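Local coordinates for bilirubin-inducible fluorescent protein UnaG (Anguilla japonica, PDB 4I3D) that binds unconjugated bilirubin with high affinity inside a fatty-acid-binding-protein-type beta-barrel and fluoresces green when excited, the apoprotein being dark, at residues Trp9-Ser14 / Ala130-Arg135. The protein carries 1 engineered substitution. Numbering follows the deposited sequence.
Sequences WKIADS and AVRSYR. With BLR (3-[5-[(Z)-(4-ethenyl-3-methyl-5-oxidanylidene-pyrrol-2-ylidene)methyl]-2-[[5-[(Z)-(3-ethenyl-4-methyl-5-oxidanylidene-pyrrol-2-ylidene)methyl]-3-(3-hydroxy-3-oxopropyl)-4-methyl-1H-pyrrol-2-yl]methyl]-4-methyl-1H-pyrrol-3-yl]propanoic acid), chain E.
A classic beta bulge interrupts the antiparallel pairing of Trp9-Ser14 with Ala130-Arg135, the first and last strands of the barrel: Ala12 and Asp13 both face Ser133. Ser133 O accepts both amides, Ala12 N at 2.9 Å and Asp13 N at 3.2 Å, each donor tilted from the carbonyl plane. Before the bulge, Lys10 and Arg135 form a hydrogen-bonded pair, with Lys10 N to Arg135 O almost straight (176°); within the bulge, Ser133 N returns a bond to Asp13 O. The bulge shifts the register by one residue. With CG1 anti to its backbone N (chi1 -160°), Ile11 lays CD1 over one face of the Tyr134 ring, a CH-pi contact 3.9 Å from the centroid, and over one face of the Arg132 guanidinium. Arg132 NE donates to Ser14 OG (3.1 Å), although the place of that hydroxyl is less sure. Tyr134 OH donates to the bilirubin propionate atom O1D at 2.6 Å, the oxygen lying at the ring edge. A phenylalanine here, lacking the hydroxyl, would probably leave the O1D of bilirubin without this donor. Bilirubin is gripped further by Ser80 and Arg112, and Phe17 of helix 17-23 makes a cation-pi contact with Arg132. Strands 40-46 and 118-125 flank the pair: Trp9 bonds through its backbone to Leu41, Tyr134 to Leu119.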
loop_
_atom_site.group_PDB
_atom_site.type_symbol
_atom_site.label_atom_id
_atom_site.label_comp_id
_atom_site.label_asym_id
_atom_site.label_seq_id
_atom_site.Cartn_x
_atom_site.Cartn_y
_atom_site.Cartn_z
ATOM N N TRP A 9 6.460 5.319 -9.013
ATOM C CA TRP A 9 5.296 4.735 -9.642
ATOM C C TRP A 9 4.144 5.704 -9.605
ATOM O O TRP A 9 4.041 6.513 -8.687
ATOM C CB TRP A 9 4.915 3.455 -8.914
ATOM C CG TRP A 9 6.065 2.495 -8.809
ATOM C CD1 TRP A 9 7.023 2.471 -7.861
ATOM C CD2 TRP A 9 6.379 1.439 -9.720
ATOM N NE1 TRP A 9 7.917 1.466 -8.108
ATOM C CE2 TRP A 9 7.538 0.809 -9.251
ATOM C CE3 TRP A 9 5.782 0.961 -10.886
ATOM C CZ2 TRP A 9 8.120 -0.275 -9.895
ATOM C CZ3 TRP A 9 6.361 -0.120 -11.532
ATOM C CH2 TRP A 9 7.511 -0.726 -11.034
ATOM N N LYS A 10 3.297 5.623 -10.629
ATOM C CA LYS A 10 2.065 6.396 -10.727
ATOM C C LYS A 10 0.903 5.447 -10.969
ATOM O O LYS A 10 1.030 4.485 -11.722
ATOM C CB LYS A 10 2.139 7.337 -11.923
ATOM C CG LYS A 10 3.167 8.414 -11.796
ATOM C CD LYS A 10 2.646 9.594 -11.008
ATOM C CE LYS A 10 3.616 10.752 -11.094
ATOM N NZ LYS A 10 3.702 11.272 -12.482
ATOM N N ILE A 11 -0.237 5.720 -10.356
ATOM C CA ILE A 11 -1.372 4.840 -10.511
ATOM C C ILE A 11 -1.749 4.726 -11.997
ATOM O O ILE A 11 -1.599 5.667 -12.773
ATOM C CB ILE A 11 -2.578 5.319 -9.657
ATOM C CG1 ILE A 11 -3.574 4.181 -9.432
ATOM C CG2 ILE A 11 -3.274 6.481 -10.308
ATOM C CD1 ILE A 11 -3.124 3.167 -8.396
ATOM N N ALA A 12 -2.231 3.549 -12.370
ATOM C CA ALA A 12 -2.683 3.253 -13.714
ATOM C C ALA A 12 -4.105 2.712 -13.647
ATOM O O ALA A 12 -4.955 3.085 -14.453
ATOM C CB ALA A 12 -1.757 2.233 -14.388
ATOM N N ASP A 13 -4.368 1.839 -12.680
ATOM C CA ASP A 13 -5.680 1.217 -12.564
ATOM C C ASP A 13 -6.072 1.088 -11.113
ATOM O O ASP A 13 -5.220 0.964 -10.247
ATOM C CB ASP A 13 -5.672 -0.176 -13.199
ATOM C CG ASP A 13 -5.223 -0.157 -14.640
ATOM O OD1 ASP A 13 -6.025 0.279 -15.492
ATOM O OD2 ASP A 13 -4.078 -0.582 -14.922
ATOM N N SER A 14 -7.372 1.104 -10.857
ATOM C CA SER A 14 -7.877 0.960 -9.507
ATOM C C SER A 14 -9.184 0.201 -9.558
ATOM O O SER A 14 -10.026 0.462 -10.414
ATOM C CB SER A 14 -8.084 2.322 -8.866
ATOM O OG SER A 14 -8.466 2.168 -7.514
ATOM N N ALA A 130 -9.742 -5.518 -3.344
ATOM C CA ALA A 130 -9.531 -4.433 -4.283
ATOM C C ALA A 130 -8.234 -4.687 -5.032
ATOM O O ALA A 130 -7.397 -5.458 -4.593
ATOM C CB ALA A 130 -9.445 -3.125 -3.542
ATOM N N VAL A 131 -8.063 -4.044 -6.172
ATOM C CA VAL A 131 -6.846 -4.204 -6.926
ATOM C C VAL A 131 -6.476 -2.854 -7.477
ATOM O O VAL A 131 -7.331 -2.127 -7.968
ATOM C CB VAL A 131 -7.028 -5.178 -8.101
ATOM C CG1 VAL A 131 -5.697 -5.396 -8.781
ATOM C CG2 VAL A 131 -7.600 -6.506 -7.616
ATOM N N ARG A 132 -5.202 -2.510 -7.381
ATOM C CA ARG A 132 -4.703 -1.302 -8.011
ATOM C C ARG A 132 -3.365 -1.633 -8.667
ATOM O O ARG A 132 -2.633 -2.487 -8.184
ATOM C CB ARG A 132 -4.517 -0.225 -6.952
ATOM C CG ARG A 132 -5.805 0.183 -6.278
ATOM C CD ARG A 132 -5.552 1.262 -5.274
ATOM N NE ARG A 132 -5.899 2.577 -5.808
ATOM C CZ ARG A 132 -5.465 3.719 -5.294
ATOM N NH1 ARG A 132 -4.660 3.717 -4.233
ATOM N NH2 ARG A 132 -5.821 4.864 -5.837
ATOM N N SER A 133 -3.035 -0.969 -9.766
ATOM C CA SER A 133 -1.784 -1.259 -10.455
ATOM C C SER A 133 -1.100 0.057 -10.748
ATOM O O SER A 133 -1.755 1.071 -10.946
ATOM C CB SER A 133 -2.030 -2.041 -11.757
ATOM O OG SER A 133 -3.022 -1.409 -12.546
ATOM N N TYR A 134 0.220 0.039 -10.744
ATOM C CA TYR A 134 0.993 1.244 -10.948
ATOM C C TYR A 134 1.877 0.988 -12.143
ATOM O O TYR A 134 2.349 -0.134 -12.326
ATOM C CB TYR A 134 1.887 1.530 -9.750
ATOM C CG TYR A 134 1.186 1.990 -8.497
ATOM C CD1 TYR A 134 0.564 1.081 -7.660
ATOM C CD2 TYR A 134 1.175 3.329 -8.131
ATOM C CE1 TYR A 134 -0.068 1.493 -6.499
ATOM C CE2 TYR A 134 0.552 3.742 -6.978
ATOM C CZ TYR A 134 -0.075 2.818 -6.161
ATOM O OH TYR A 134 -0.715 3.232 -4.995
ATOM N N ARG A 135 2.087 2.019 -12.955
ATOM C CA ARG A 135 3.080 1.973 -14.016
ATOM C C ARG A 135 4.264 2.859 -13.631
ATOM O O ARG A 135 4.092 3.806 -12.879
ATOM C CB ARG A 135 2.473 2.489 -15.315
ATOM C CG ARG A 135 2.401 4.008 -15.428
ATOM C CD ARG A 135 2.833 4.396 -16.817
ATOM N NE ARG A 135 2.587 5.789 -17.166
ATOM C CZ ARG A 135 2.813 6.287 -18.378
ATOM N NH1 ARG A 135 3.285 5.503 -19.345
ATOM N NH2 ARG A 135 2.565 7.565 -18.635
HETATM C CHA BLR E . -0.811 3.949 -0.760
HETATM N NA BLR E . 1.170 2.456 -0.256
HETATM C C1A BLR E . 0.315 3.455 0.092
HETATM C C2A BLR E . 0.652 3.878 1.379
HETATM C C3A BLR E . 1.720 3.130 1.788
HETATM C C4A BLR E . 2.034 2.253 0.775
HETATM C CMA BLR E . 2.428 3.241 3.100
HETATM C CAA BLR E . 0.015 4.959 2.198
HETATM C CBA BLR E . -1.002 4.385 3.121
HETATM C CGA BLR E . -1.263 5.375 4.201
HETATM O O1A BLR E . -1.004 6.589 4.024
HETATM O O2A BLR E . -1.740 5.006 5.294
HETATM C CHB BLR E . 3.145 1.264 0.849
HETATM N NB BLR E . 3.172 0.681 -1.623
HETATM C C1B BLR E . 3.614 0.581 -0.239
HETATM C C2B BLR E . 4.572 -0.362 -0.172
HETATM C C3B BLR E . 4.858 -0.878 -1.254
HETATM C C4B BLR E . 4.049 -0.357 -2.441
HETATM C CMB BLR E . 5.218 -0.727 1.118
HETATM O OB BLR E . 4.055 -0.630 -3.635
HETATM C CAB BLR E . 5.887 -1.948 -1.386
HETATM C CBB BLR E . 6.672 -2.031 -2.494
HETATM N NC BLR E . -4.982 6.594 -0.225
HETATM C C1C BLR E . -5.657 8.029 -0.370
HETATM C C2C BLR E . -6.431 7.997 0.937
HETATM C C3C BLR E . -6.284 6.972 1.599
HETATM C C4C BLR E . -5.464 6.054 1.037
HETATM C CMC BLR E . -7.282 9.123 1.392
HETATM O OC BLR E . -5.566 8.864 -1.262
HETATM C CAC BLR E . -6.948 6.768 2.916
HETATM C CBC BLR E . -8.297 6.546 2.990
HETATM C CHD BLR E . -5.113 4.836 1.541
HETATM N ND BLR E . -2.922 4.749 0.324
HETATM C C1D BLR E . -3.945 4.138 0.937
HETATM C C2D BLR E . -3.686 2.661 0.919
HETATM C C3D BLR E . -2.539 2.448 0.275
HETATM C C4D BLR E . -2.003 3.735 -0.132
HETATM C CMD BLR E . -4.589 1.626 1.469
HETATM C CAD BLR E . -1.920 1.112 0.021
HETATM C CBD BLR E . -2.372 0.537 -1.288
HETATM C CGD BLR E . -1.421 0.914 -2.376
HETATM O O1D BLR E . -1.840 1.505 -3.408
HETATM O O2D BLR E . -0.198 0.639 -2.274
#